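Local atomic coordinates of coelenterazine-binding protein with bound coelenterazine (PDB entry 2HPS), a protein that binds the luciferin coelenterazine and makes it available for reaction with luciferase and oxygen only when calcium is bound. Residues K15-R19 and A85-L89; D28-S32 and S77-A81; K97-V101 and V164-F169; S104-Y108 and I155-L161. All coordinates share one frame; numbering follows the deposited sequence. Where two conformers were deposited one is given.

Contact 1. Residues K15-R19 and A85-L89; sequences KMKTR and ATDSL. With CTZ (c2-hydroxy-coelenterazine), chain B.
Helix 6-21 and helix 78-91 meet in the buried interior beside the coelenterazine pocket, where Met-16 (a selenomethionine) and Arg-19 face Ala-85, Thr-86 and Leu-89. The short segments run at 119° to each other, with axes 10.6 Å apart. Met-16 sits opposite Ala-85, and its CG lies 3.8 Å from Ala-85 CB. The chain then bends, which turns Met-16 SE to Leu-89 CD1 at 3.7 Å. Thr-86 OG1 also abuts Met-16 CG, but its stronger hydrogen bond is to His-12 ND1. Helix 6-21 opens the first EF-hand and helix 78-91 closes the second, so the contact joins the two hands. Arg-19 links this seam to the ligand. With CG anti to the backbone N (chi1 175°), its extended chain carries the guanidinium to the ligand hydroxyl. Arg-19 NE donates to CTZ O17 at 2.7 Å, nearly straight at 163°, and NH2 adds a weak bond. Arg-19 NH2 is also hydrogen-bonded to Tyr-36 OH. Leu-89 CD1 lies at the guanidinium edge, 3.9 Å from Arg-19 NH1.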
loop_
_atom_site.group_PDB
_atom_site.type_symbol
_atom_site.label_atom_id
_atom_site.label_comp_id
_atom_site.label_asym_id
_atom_site.label_seq_id
_atom_site.Cartn_x
_atom_site.Cartn_y
_atom_site.Cartn_z
ATOM N N LYS A 15 9.947 1.484 6.438
ATOM C CA LYS A 15 9.015 1.214 5.367
ATOM C C LYS A 15 7.578 1.438 5.843
ATOM O O LYS A 15 6.796 2.121 5.178
ATOM C CB LYS A 15 9.194 -0.207 4.849
ATOM C CG LYS A 15 10.479 -0.412 4.024
ATOM C CD LYS A 15 10.476 -1.745 3.293
ATOM C CE LYS A 15 10.457 -2.953 4.243
ATOM N NZ LYS A 15 10.482 -4.288 3.481
HETATM N N MSE A 16 7.248 0.878 7.000
HETATM C CA MSE A 16 5.867 0.952 7.491
HETATM C C MSE A 16 5.466 2.390 7.839
HETATM O O MSE A 16 4.337 2.800 7.607
HETATM C CB MSE A 16 5.637 0.015 8.673
HETATM C CG MSE A 16 5.815 -1.459 8.361
HETATM SE SE MSE A 16 4.677 -2.079 6.842
HETATM C CE MSE A 16 6.128 -2.254 5.435
ATOM N N LYS A 17 6.394 3.167 8.388
ATOM C CA LYS A 17 6.097 4.572 8.667
ATOM C C LYS A 17 5.820 5.376 7.377
ATOM O O LYS A 17 4.986 6.288 7.350
ATOM C CB LYS A 17 7.235 5.217 9.487
ATOM C CG LYS A 17 6.844 6.596 10.044
ATOM C CD LYS A 17 7.951 7.290 10.865
ATOM C CE LYS A 17 7.530 8.738 11.164
ATOM N NZ LYS A 17 8.611 9.458 11.913
ATOM N N THR A 18 6.517 5.025 6.304
ATOM C CA THR A 18 6.322 5.682 5.013
ATOM C C THR A 18 4.896 5.382 4.518
ATOM O O THR A 18 4.165 6.281 4.085
ATOM C CB THR A 18 7.400 5.197 4.038
ATOM O OG1 THR A 18 8.690 5.514 4.604
ATOM C CG2 THR A 18 7.270 5.891 2.687
ATOM N N ARG A 19 4.499 4.129 4.670
ATOM C CA ARG A 19 3.152 3.679 4.303
ATOM C C ARG A 19 2.107 4.401 5.162
ATOM O O ARG A 19 1.105 4.892 4.661
ATOM C CB ARG A 19 3.052 2.170 4.531
ATOM C CG ARG A 19 1.671 1.593 4.303
ATOM C CD ARG A 19 1.691 0.101 4.643
ATOM N NE ARG A 19 0.331 -0.415 4.846
ATOM C CZ ARG A 19 0.033 -1.527 5.522
ATOM N NH1 ARG A 19 0.991 -2.287 6.062
ATOM N NH2 ARG A 19 -1.231 -1.898 5.639
ATOM N N ALA A 85 1.943 -2.432 12.297
ATOM C CA ALA A 85 2.162 -3.048 10.980
ATOM C C ALA A 85 3.343 -4.023 10.988
ATOM O O ALA A 85 3.233 -5.169 10.545
ATOM C CB ALA A 85 2.372 -1.935 9.902
ATOM N N THR A 86 4.499 -3.571 11.482
ATOM C CA THR A 86 5.699 -4.396 11.514
ATOM C C THR A 86 5.482 -5.624 12.393
ATOM O O THR A 86 5.794 -6.754 11.986
ATOM C CB THR A 86 6.901 -3.543 11.995
ATOM O OG1 THR A 86 7.165 -2.548 10.986
ATOM C CG2 THR A 86 8.155 -4.407 12.239
ATOM N N ASP A 87 4.909 -5.399 13.578
ATOM C CA ASP A 87 4.657 -6.498 14.527
ATOM C C ASP A 87 3.730 -7.545 13.903
ATOM O O ASP A 87 4.019 -8.738 13.980
ATOM C CB ASP A 87 4.057 -5.977 15.847
ATOM C CG ASP A 87 5.086 -5.313 16.750
ATOM O OD1 ASP A 87 6.296 -5.437 16.489
ATOM O OD2 ASP A 87 4.663 -4.645 17.726
ATOM N N SER A 88 2.649 -7.083 13.276
ATOM C CA SER A 88 1.672 -7.980 12.617
ATOM C C SER A 88 2.246 -8.734 11.417
ATOM O O SER A 88 2.147 -9.971 11.343
ATOM C CB SER A 88 0.372 -7.258 12.264
ATOM O OG SER A 88 0.580 -6.152 11.415
ATOM N N LEU A 89 2.857 -7.991 10.490
ATOM C CA LEU A 89 3.384 -8.592 9.258
ATOM C C LEU A 89 4.509 -9.573 9.481
ATOM O O LEU A 89 4.543 -10.615 8.839
ATOM C CB LEU A 89 3.838 -7.508 8.276
ATOM C CG LEU A 89 2.673 -6.751 7.646
ATOM C CD1 LEU A 89 3.149 -5.429 7.054
ATOM C CD2 LEU A 89 1.957 -7.631 6.594
HETATM N N1 CTZ B . -0.837 3.438 -1.700
HETATM C C2 CTZ B . -1.615 4.373 -1.090
HETATM C C3 CTZ B . -0.828 5.599 -1.238
HETATM N N4 CTZ B . 0.304 5.367 -1.897
HETATM C C5 CTZ B . 1.317 6.185 -2.251
HETATM C C6 CTZ B . 2.412 5.640 -2.927
HETATM N N7 CTZ B . 2.459 4.326 -3.235
HETATM C C8 CTZ B . 1.456 3.484 -2.904
HETATM C C9 CTZ B . 0.301 4.048 -2.166
HETATM C C10 CTZ B . -2.950 4.142 -0.422
HETATM C C11 CTZ B . -2.698 3.208 0.735
HETATM C C12 CTZ B . -3.214 1.915 0.699
HETATM C C13 CTZ B . -2.989 1.024 1.742
HETATM C C14 CTZ B . -2.234 1.456 2.837
HETATM C C15 CTZ B . -1.701 2.753 2.879
HETATM C C16 CTZ B . -1.933 3.637 1.821
HETATM O O17 CTZ B . -2.009 0.589 3.855
HETATM O O18 CTZ B . -1.153 6.768 -0.794
HETATM C C19 CTZ B . 3.516 6.532 -3.348
HETATM C C20 CTZ B . 3.920 7.618 -2.568
HETATM C C21 CTZ B . 4.954 8.444 -3.002
HETATM C C22 CTZ B . 5.582 8.198 -4.231
HETATM C C23 CTZ B . 5.181 7.131 -5.023
HETATM C C24 CTZ B . 4.144 6.299 -4.585
HETATM O O25 CTZ B . 6.585 9.026 -4.630
HETATM C C26 CTZ B . 1.481 1.997 -3.209
HETATM C C27 CTZ B . 0.966 1.776 -4.608
HETATM C C28 CTZ B . -0.230 1.099 -4.843
HETATM C C29 CTZ B . -0.664 0.914 -6.156
HETATM C C30 CTZ B . 0.095 1.422 -7.221
HETATM C C31 CTZ B . 1.298 2.086 -6.985
HETATM C C32 CTZ B . 1.738 2.257 -5.670
#

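Contact 2. Residues D28-S32 and S77-A81; sequences DGFIS and SVEEA
The backbones of Phe-30 and Ser-77 form an antiparallel, non-hydrogen-bonded pair with their CA atoms 4.3 Å apart, and the side chains diverge. Next to it, Val-78 N donates to Gly-29 O at 3.0 Å with an angle of 157°. The donor stands above the carbonyl plane. The same oxygen takes a CA-H...O contact from Ser-77 CA. This is the short two-stranded sheet that couples the loops of an EF-hand pair, here strands 30-32 and 75-77. Phe-30 lays CD1 3.5 Å from Ser-77 N, at an oblique angle to the ring. Ile-31 sends its two branches to different partners. Its CG1 stands between the backbone N and the carbonyl carbon (chi1 58°), and Ile-31 CD1 at the end of that branch reaches Ala-81 CB at 3.6 Å. Ile-31 CG2 meets Val-78 CG1 at 4.0 Å, and these two side chains cross at about a right angle. Met-20 of helix 6-21 packs on both Ile-31 and Ala-81. Two side chains bond to backbone N-H groups within their own segments. Asp-28 OD1 accepts from Phe-30 N in an Asx turn, while OD2 forms a salt bridge with Arg-75. Ser-77 OG caps helix 78-91 by accepting from Glu-80 N at 2.9 Å. The polar link is thus backbone to backbone: the carbonyl of Gly-29, just before the strand, takes the N-H of Val-78, the first helical residue. The buried side chains of Ile-31, Val-78 and Ala-81 supply the apolar contacts.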
loop_
_atom_site.group_PDB
_atom_site.type_symbol
_atom_site.label_atom_id
_atom_site.label_comp_id
_atom_site.label_asym_id
_atom_site.label_seq_id
_atom_site.Cartn_x
_atom_site.Cartn_y
_atom_site.Cartn_z
ATOM N N ASP A 28 -0.659 15.828 10.315
ATOM C CA ASP A 28 -0.581 16.165 11.744
ATOM C C ASP A 28 0.117 15.089 12.591
ATOM O O ASP A 28 0.258 15.239 13.816
ATOM C CB ASP A 28 -1.971 16.523 12.310
ATOM C CG ASP A 28 -2.922 15.324 12.402
ATOM O OD1 ASP A 28 -2.631 14.237 11.847
ATOM O OD2 ASP A 28 -3.990 15.481 13.040
ATOM N N GLY A 29 0.564 14.019 11.933
ATOM C CA GLY A 29 1.276 12.923 12.589
ATOM C C GLY A 29 0.386 11.860 13.210
ATOM O O GLY A 29 0.888 10.964 13.894
ATOM N N PHE A 30 -0.920 11.965 12.973
ATOM C CA PHE A 30 -1.894 11.034 13.545
ATOM C C PHE A 30 -2.855 10.518 12.490
ATOM O O PHE A 30 -3.156 11.205 11.522
ATOM C CB PHE A 30 -2.667 11.692 14.694
ATOM C CG PHE A 30 -1.825 11.927 15.916
ATOM C CD1 PHE A 30 -1.787 10.986 16.939
ATOM C CD2 PHE A 30 -1.045 13.079 16.027
ATOM C CE1 PHE A 30 -0.998 11.187 18.068
ATOM C CE2 PHE A 30 -0.239 13.295 17.154
ATOM C CZ PHE A 30 -0.218 12.346 18.177
ATOM N N ILE A 31 -3.334 9.297 12.697
ATOM C CA ILE A 31 -4.277 8.677 11.758
ATOM C C ILE A 31 -5.399 7.946 12.495
ATOM O O ILE A 31 -5.279 7.605 13.680
ATOM C CB ILE A 31 -3.577 7.708 10.777
ATOM C CG1 ILE A 31 -2.823 6.588 11.519
ATOM C CG2 ILE A 31 -2.650 8.489 9.817
ATOM C CD1 ILE A 31 -2.350 5.449 10.592
ATOM N N SER A 32 -6.479 7.682 11.771
ATOM C CA SER A 32 -7.629 7.008 12.359
ATOM C C SER A 32 -8.258 6.072 11.344
ATOM O O SER A 32 -7.930 6.112 10.140
ATOM C CB SER A 32 -8.677 8.045 12.750
ATOM O OG SER A 32 -9.241 8.595 11.579
ATOM N N SER A 77 -0.655 7.713 16.610
ATOM C CA SER A 77 0.445 8.293 15.837
ATOM C C SER A 77 0.801 7.436 14.629
ATOM O O SER A 77 0.581 6.224 14.627
ATOM C CB SER A 77 1.693 8.472 16.699
ATOM O OG SER A 77 2.288 7.230 17.042
ATOM N N VAL A 78 1.379 8.061 13.612
ATOM C CA VAL A 78 1.885 7.279 12.484
ATOM C C VAL A 78 2.957 6.256 12.888
ATOM O O VAL A 78 2.982 5.161 12.341
ATOM C CB VAL A 78 2.355 8.162 11.298
ATOM C CG1 VAL A 78 1.177 9.000 10.781
ATOM C CG2 VAL A 78 3.552 9.044 11.699
ATOM N N GLU A 79 3.815 6.577 13.863
ATOM C CA GLU A 79 4.823 5.581 14.266
ATOM C C GLU A 79 4.222 4.435 15.091
ATOM O O GLU A 79 4.683 3.294 14.963
ATOM C CB GLU A 79 6.100 6.196 14.897
ATOM C CG GLU A 79 7.206 5.181 15.379
ATOM C CD GLU A 79 7.873 4.283 14.289
ATOM O OE1 GLU A 79 8.647 3.368 14.674
ATOM O OE2 GLU A 79 7.671 4.470 13.065
ATOM N N GLU A 80 3.188 4.714 15.893
ATOM C CA GLU A 80 2.497 3.634 16.617
ATOM C C GLU A 80 1.827 2.664 15.628
ATOM O O GLU A 80 1.923 1.439 15.792
ATOM C CB GLU A 80 1.472 4.174 17.613
ATOM C CG GLU A 80 0.820 3.099 18.488
ATOM C CD GLU A 80 -0.059 3.676 19.598
ATOM O OE1 GLU A 80 0.276 4.755 20.135
ATOM O OE2 GLU A 80 -1.082 3.051 19.936
ATOM N N ALA A 81 1.173 3.214 14.606
ATOM C CA ALA A 81 0.576 2.387 13.554
ATOM C C ALA A 81 1.642 1.600 12.789
ATOM O O ALA A 81 1.422 0.432 12.439
ATOM C CB ALA A 81 -0.250 3.247 12.598
#

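Contact 3. Residues K97-V101 and V164-F169; sequences KAMAV and VNDFLF
Lys-97 lies along the ring of Phe-169, where helix 95-99 packs against the C-terminal end of helix 157-169. The second of these is the outgoing helix of the fourth EF-hand. From the backbone, Lys-97 CB meets the far end of the ring at Phe-169 CZ, 3.9 Å away. Lys-97 CG is at the same distance from Phe-169 CZ and close to CE1. The chain bends at the CG-CD bond (chi3 61°), which puts CE over the ring centre. Lys-97 CE is 3.7 Å from the Phe-169 centroid and only 11° off the normal, a CH-pi contact. Lys-97 NZ ends off-centre in a cation-pi interaction, 4.6 Å from the Phe-169 centroid. On the opposite face of the ring lies CB of the preceding Leu-168, offset toward the rim. The ring edge takes Ala-100 CB, 3.6 Å from Phe-169 CZ, and more loosely Val-101 CG1. Away from the ring, Val-101 CG1 packs on Val-164 CG1 at 3.9 Å; Leu-168 CD1 touches the carbonyl oxygen of Ala-100. Leu-89 of helix 78-91 touches Ala-100, Leu-168 and Phe-169, so a third helix adjoins this junction. Asn-165 ND2 bonds to Leu-161 O one turn back. Asn-165 OD1 accepts at 2.8 Å from a water whose other, weak bond goes to Lys-97 O.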
loop_
_atom_site.group_PDB
_atom_site.type_symbol
_atom_site.label_atom_id
_atom_site.label_comp_id
_atom_site.label_asym_id
_atom_site.label_seq_id
_atom_site.Cartn_x
_atom_site.Cartn_y
_atom_site.Cartn_z
ATOM N N LYS A 97 0.507 -15.035 5.046
ATOM C CA LYS A 97 1.172 -14.087 4.147
ATOM C C LYS A 97 0.415 -13.913 2.836
ATOM O O LYS A 97 0.497 -12.856 2.209
ATOM C CB LYS A 97 2.623 -14.524 3.896
ATOM C CG LYS A 97 3.499 -14.542 5.162
ATOM C CD LYS A 97 4.930 -14.990 4.848
ATOM C CE LYS A 97 5.623 -14.047 3.869
ATOM N NZ LYS A 97 7.087 -14.399 3.766
ATOM N N ALA A 98 -0.310 -14.953 2.411
ATOM C CA ALA A 98 -1.184 -14.862 1.239
ATOM C C ALA A 98 -2.369 -13.952 1.509
ATOM O O ALA A 98 -2.754 -13.157 0.648
ATOM C CB ALA A 98 -1.661 -16.273 0.799
HETATM N N MSE A 99 -2.934 -14.042 2.711
HETATM C CA MSE A 99 -4.033 -13.157 3.068
HETATM C C MSE A 99 -3.558 -11.714 3.129
HETATM O O MSE A 99 -4.321 -10.794 2.824
HETATM C CB MSE A 99 -4.659 -13.559 4.402
HETATM C CG MSE A 99 -5.550 -14.762 4.311
HETATM SE SE MSE A 99 -7.048 -14.494 3.042
HETATM C CE MSE A 99 -7.565 -12.791 3.436
ATOM N N ALA A 100 -2.292 -11.519 3.520
ATOM C CA ALA A 100 -1.736 -10.162 3.674
ATOM C C ALA A 100 -1.623 -9.353 2.382
ATOM O O ALA A 100 -1.538 -8.112 2.423
ATOM C CB ALA A 100 -0.390 -10.219 4.360
ATOM N N VAL A 101 -1.621 -10.040 1.237
ATOM C CA VAL A 101 -1.491 -9.330 -0.048
ATOM C C VAL A 101 -2.815 -9.120 -0.772
ATOM O O VAL A 101 -2.871 -8.493 -1.833
ATOM C CB VAL A 101 -0.459 -10.004 -0.979
ATOM C CG1 VAL A 101 0.902 -10.069 -0.271
ATOM C CG2 VAL A 101 -0.928 -11.402 -1.421
ATOM N N VAL A 164 4.994 -5.938 -3.931
ATOM C CA VAL A 164 4.167 -5.961 -2.711
ATOM C C VAL A 164 4.792 -6.855 -1.647
ATOM O O VAL A 164 4.940 -6.462 -0.487
ATOM C CB VAL A 164 2.734 -6.442 -3.030
ATOM C CG1 VAL A 164 1.958 -6.679 -1.760
ATOM C CG2 VAL A 164 2.031 -5.412 -3.920
ATOM N N ASN A 165 5.164 -8.074 -2.017
ATOM C CA ASN A 165 5.802 -8.966 -1.047
ATOM C C ASN A 165 7.102 -8.412 -0.490
ATOM O O ASN A 165 7.378 -8.531 0.702
ATOM C CB ASN A 165 6.007 -10.347 -1.668
ATOM C CG ASN A 165 4.761 -11.191 -1.566
ATOM O OD1 ASN A 165 4.423 -11.653 -0.475
ATOM N ND2 ASN A 165 4.063 -11.390 -2.683
ATOM N N ASP A 166 7.908 -7.810 -1.357
ATOM C CA ASP A 166 9.181 -7.286 -0.894
ATOM C C ASP A 166 8.962 -6.115 0.080
ATOM O O ASP A 166 9.610 -6.037 1.132
ATOM C CB ASP A 166 9.869 -6.795 -2.176
ATOM C CG ASP A 166 11.238 -6.231 -1.948
ATOM O OD1 ASP A 166 11.724 -6.229 -0.793
ATOM O OD2 ASP A 166 11.822 -5.798 -2.969
ATOM N N PHE A 167 8.020 -5.242 -0.250
ATOM C CA PHE A 167 7.710 -4.128 0.649
ATOM C C PHE A 167 7.154 -4.625 1.985
ATOM O O PHE A 167 7.611 -4.205 3.041
ATOM C CB PHE A 167 6.738 -3.165 -0.002
ATOM C CG PHE A 167 6.490 -1.929 0.831
ATOM C CD1 PHE A 167 7.392 -0.869 0.793
ATOM C CD2 PHE A 167 5.385 -1.842 1.669
ATOM C CE1 PHE A 167 7.194 0.277 1.574
ATOM C CE2 PHE A 167 5.172 -0.689 2.461
ATOM C CZ PHE A 167 6.069 0.372 2.403
ATOM N N LEU A 168 6.173 -5.527 1.935
ATOM C CA LEU A 168 5.484 -5.945 3.162
ATOM C C LEU A 168 6.299 -6.856 4.080
ATOM O O LEU A 168 6.166 -6.762 5.307
ATOM C CB LEU A 168 4.132 -6.596 2.821
ATOM C CG LEU A 168 3.025 -5.665 2.314
ATOM C CD1 LEU A 168 1.802 -6.532 2.006
ATOM C CD2 LEU A 168 2.679 -4.548 3.311
ATOM N N PHE A 169 7.139 -7.723 3.513
ATOM C CA PHE A 169 7.839 -8.738 4.294
ATOM C C PHE A 169 9.361 -8.688 4.262
ATOM O O PHE A 169 10.015 -9.400 5.036
ATOM C CB PHE A 169 7.382 -10.150 3.871
ATOM C CG PHE A 169 5.913 -10.358 4.028
ATOM C CD1 PHE A 169 5.345 -10.425 5.286
ATOM C CD2 PHE A 169 5.090 -10.479 2.907
ATOM C CE1 PHE A 169 3.977 -10.613 5.432
ATOM C CE2 PHE A 169 3.728 -10.660 3.048
ATOM C CZ PHE A 169 3.171 -10.722 4.309
HETATM O O HOH W 1 2.444 -13.489 0.254
#

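Contact 4. Residues S104-Y108 and I155-L161; sequences SLIMY and ISRDEFL. With CTZ (c2-hydroxy-coelenterazine), chain B.
Tyr-108 OH donates to Ile-155 O at 2.7 Å, the one direct hydrogen bond between residues 104-108 and 155-161. The donor is tilted 18° from the carbonyl plane, and Ile-155 O lies at the edge of the tyrosine ring. Tyr-108 CG is anti to the backbone N (chi1 -174°), which sends the ring across toward the start of helix 157-169. Arg-157 CA sits over one face of the Tyr-108 ring, 3.9 Å from its centroid, a CH-pi contact. Phe-160 meets the ring obliquely, with planes at 47° and CD1 of Tyr-108 3.5 Å from Phe-160 CG. These helices belong to the third and fourth EF-hands. In the fourth, Ser-156 and Glu-159 form a capping box at the helix start; Glu-159 is a probable calcium ligand, though no metal is bound here. Phe-160 also lines the coelenterazine pocket, its CZ 3.8 Å from CTZ C29. Met-107, a selenomethionine, touches the ligand from the other helix. Farther along, Leu-105 CD2 packs on Leu-161 CD1 at 4.0 Å.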
loop_
_atom_site.group_PDB
_atom_site.type_symbol
_atom_site.label_atom_id
_atom_site.label_comp_id
_atom_site.label_asym_id
_atom_site.label_seq_id
_atom_site.Cartn_x
_atom_site.Cartn_y
_atom_site.Cartn_z
ATOM N N SER A 104 -3.598 -5.537 -1.640
ATOM C CA SER A 104 -2.846 -5.038 -2.777
ATOM C C SER A 104 -3.373 -5.608 -4.091
ATOM O O SER A 104 -3.349 -4.934 -5.105
ATOM C CB SER A 104 -1.362 -5.357 -2.613
ATOM O OG SER A 104 -0.782 -4.569 -1.579
ATOM N N LEU A 105 -3.823 -6.865 -4.073
ATOM C CA LEU A 105 -4.406 -7.483 -5.271
ATOM C C LEU A 105 -5.756 -6.865 -5.642
ATOM O O LEU A 105 -6.085 -6.731 -6.835
ATOM C CB LEU A 105 -4.523 -9.004 -5.098
ATOM C CG LEU A 105 -3.167 -9.735 -5.133
ATOM C CD1 LEU A 105 -3.293 -11.219 -4.782
ATOM C CD2 LEU A 105 -2.444 -9.545 -6.489
ATOM N N ILE A 106 -6.534 -6.475 -4.628
ATOM C CA ILE A 106 -7.740 -5.669 -4.876
ATOM C C ILE A 106 -7.368 -4.359 -5.570
ATOM O O ILE A 106 -7.975 -3.999 -6.592
ATOM C CB ILE A 106 -8.551 -5.413 -3.583
ATOM C CG1 ILE A 106 -9.166 -6.731 -3.097
ATOM C CG2 ILE A 106 -9.630 -4.310 -3.796
ATOM C CD1 ILE A 106 -10.002 -6.575 -1.836
HETATM N N MSE A 107 -6.348 -3.669 -5.049
HETATM C CA MSE A 107 -5.879 -2.442 -5.685
HETATM C C MSE A 107 -5.391 -2.684 -7.100
HETATM O O MSE A 107 -5.708 -1.914 -7.994
HETATM C CB MSE A 107 -4.807 -1.756 -4.854
HETATM C CG MSE A 107 -5.332 -1.389 -3.494
HETATM SE SE MSE A 107 -3.976 -0.447 -2.436
HETATM C CE MSE A 107 -3.768 0.747 -3.259
ATOM N N TYR A 108 -4.645 -3.769 -7.315
ATOM C CA TYR A 108 -4.171 -4.059 -8.669
ATOM C C TYR A 108 -5.345 -4.210 -9.639
ATOM O O TYR A 108 -5.319 -3.648 -10.749
ATOM C CB TYR A 108 -3.241 -5.291 -8.713
ATOM C CG TYR A 108 -2.650 -5.485 -10.097
ATOM C CD1 TYR A 108 -1.446 -4.881 -10.446
ATOM C CD2 TYR A 108 -3.339 -6.208 -11.076
ATOM C CE1 TYR A 108 -0.907 -5.022 -11.731
ATOM C CE2 TYR A 108 -2.821 -6.358 -12.369
ATOM C CZ TYR A 108 -1.603 -5.768 -12.686
ATOM O OH TYR A 108 -1.072 -5.890 -13.952
ATOM N N ILE A 155 3.195 -3.196 -16.246
ATOM C CA ILE A 155 3.499 -4.030 -15.098
ATOM C C ILE A 155 2.448 -5.140 -14.997
ATOM O O ILE A 155 1.242 -4.860 -14.945
ATOM C CB ILE A 155 3.506 -3.228 -13.769
ATOM C CG1 ILE A 155 4.512 -2.062 -13.837
ATOM C CG2 ILE A 155 3.865 -4.166 -12.597
ATOM C CD1 ILE A 155 4.256 -0.939 -12.795
ATOM N N SER A 156 2.934 -6.379 -14.989
ATOM C CA SER A 156 2.069 -7.548 -14.883
ATOM C C SER A 156 1.612 -7.731 -13.435
ATOM O O SER A 156 2.216 -7.181 -12.496
ATOM C CB SER A 156 2.782 -8.814 -15.371
ATOM O OG SER A 156 3.748 -9.279 -14.435
ATOM N N ARG A 157 0.551 -8.510 -13.261
ATOM C CA ARG A 157 0.085 -8.836 -11.921
ATOM C C ARG A 157 1.191 -9.488 -11.075
ATOM O O ARG A 157 1.428 -9.077 -9.939
ATOM C CB ARG A 157 -1.134 -9.748 -12.000
ATOM C CG ARG A 157 -1.818 -9.950 -10.631
ATOM C CD ARG A 157 -2.966 -10.934 -10.732
ATOM N NE ARG A 157 -4.039 -10.489 -11.630
ATOM C CZ ARG A 157 -4.327 -11.071 -12.793
ATOM N NH1 ARG A 157 -3.600 -12.095 -13.218
ATOM N NH2 ARG A 157 -5.330 -10.631 -13.540
ATOM N N ASP A 158 1.879 -10.487 -11.634
ATOM C CA ASP A 158 2.962 -11.175 -10.928
ATOM C C ASP A 158 4.104 -10.219 -10.567
ATOM O O ASP A 158 4.686 -10.314 -9.476
ATOM C CB ASP A 158 3.518 -12.322 -11.783
ATOM C CG ASP A 158 2.589 -13.514 -11.845
ATOM O OD1 ASP A 158 1.725 -13.660 -10.948
ATOM O OD2 ASP A 158 2.724 -14.318 -12.804
ATOM N N GLU A 159 4.429 -9.299 -11.476
ATOM C CA GLU A 159 5.504 -8.335 -11.201
ATOM C C GLU A 159 5.098 -7.407 -10.042
ATOM O O GLU A 159 5.900 -7.116 -9.139
ATOM C CB GLU A 159 5.824 -7.513 -12.451
ATOM C CG GLU A 159 6.592 -8.294 -13.520
ATOM C CD GLU A 159 6.480 -7.688 -14.920
ATOM O OE1 GLU A 159 5.841 -6.628 -15.091
ATOM O OE2 GLU A 159 7.048 -8.291 -15.864
ATOM N N PHE A 160 3.853 -6.962 -10.064
ATOM C CA PHE A 160 3.324 -6.111 -8.993
ATOM C C PHE A 160 3.407 -6.852 -7.657
ATOM O O PHE A 160 3.866 -6.295 -6.648
ATOM C CB PHE A 160 1.894 -5.698 -9.314
ATOM C CG PHE A 160 1.310 -4.684 -8.355
ATOM C CD1 PHE A 160 1.667 -3.344 -8.443
ATOM C CD2 PHE A 160 0.372 -5.083 -7.383
ATOM C CE1 PHE A 160 1.103 -2.388 -7.562
ATOM C CE2 PHE A 160 -0.191 -4.133 -6.498
ATOM C CZ PHE A 160 0.180 -2.792 -6.602
ATOM N N LEU A 161 3.009 -8.122 -7.656
ATOM C CA LEU A 161 3.066 -8.944 -6.438
ATOM C C LEU A 161 4.495 -9.126 -5.876
ATOM O O LEU A 161 4.688 -9.225 -4.661
ATOM C CB LEU A 161 2.366 -10.295 -6.677
ATOM C CG LEU A 161 1.853 -11.125 -5.499
ATOM C CD1 LEU A 161 0.969 -10.311 -4.533
ATOM C CD2 LEU A 161 1.099 -12.336 -6.055
HETATM N N1 CTZ B . -0.837 3.438 -1.700
HETATM C C2 CTZ B . -1.615 4.373 -1.090
HETATM C C3 CTZ B . -0.828 5.599 -1.238
HETATM N N4 CTZ B . 0.304 5.367 -1.897
HETATM C C5 CTZ B . 1.317 6.185 -2.251
HETATM C C6 CTZ B . 2.412 5.640 -2.927
HETATM N N7 CTZ B . 2.459 4.326 -3.235
HETATM C C8 CTZ B . 1.456 3.484 -2.904
HETATM C C9 CTZ B . 0.301 4.048 -2.166
HETATM C C10 CTZ B . -2.950 4.142 -0.422
HETATM C C11 CTZ B . -2.698 3.208 0.735
HETATM C C12 CTZ B . -3.214 1.915 0.699
HETATM C C13 CTZ B . -2.989 1.024 1.742
HETATM C C14 CTZ B . -2.234 1.456 2.837
HETATM C C15 CTZ B . -1.701 2.753 2.879
HETATM C C16 CTZ B . -1.933 3.637 1.821
HETATM O O17 CTZ B . -2.009 0.589 3.855
HETATM O O18 CTZ B . -1.153 6.768 -0.794
HETATM C C19 CTZ B . 3.516 6.532 -3.348
HETATM C C20 CTZ B . 3.920 7.618 -2.568
HETATM C C21 CTZ B . 4.954 8.444 -3.002
HETATM C C22 CTZ B . 5.582 8.198 -4.231
HETATM C C23 CTZ B . 5.181 7.131 -5.023
HETATM C C24 CTZ B . 4.144 6.299 -4.585
HETATM O O25 CTZ B . 6.585 9.026 -4.630
HETATM C C26 CTZ B . 1.481 1.997 -3.209
HETATM C C27 CTZ B . 0.966 1.776 -4.608
HETATM C C28 CTZ B . -0.230 1.099 -4.843
HETATM C C29 CTZ B . -0.664 0.914 -6.156
HETATM C C30 CTZ B . 0.095 1.422 -7.221
HETATM C C31 CTZ B . 1.298 2.086 -6.985
HETATM C C32 CTZ B . 1.738 2.257 -5.670
HETATM O O HOH W 2 -5.326 -9.158 -8.835
#

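Contact 1 is fully buried, while contacts 2, 3 and 4 are partly buried. Contacts 1 and 2 share helix 78-91, and contacts 3 and 4 share helix 157-169. Contact 2 is nested inside the loop closed by contact 1, and contact 4 inside that closed by contact 3. Contacts 1 and 4 reach the ligand from opposite sides of the chain's centre, their own centres about 19 Å apart. The first offers a charged donor, the second apolar side chains. Contact 2 relies on backbone pairing in the EF-hand sheet; contact 3 relies on a lysine-aromatic pair and aliphatic packing. Lys-15 bridges contacts 1 and 3 by a probable hydrogen bond to Phe-167 O.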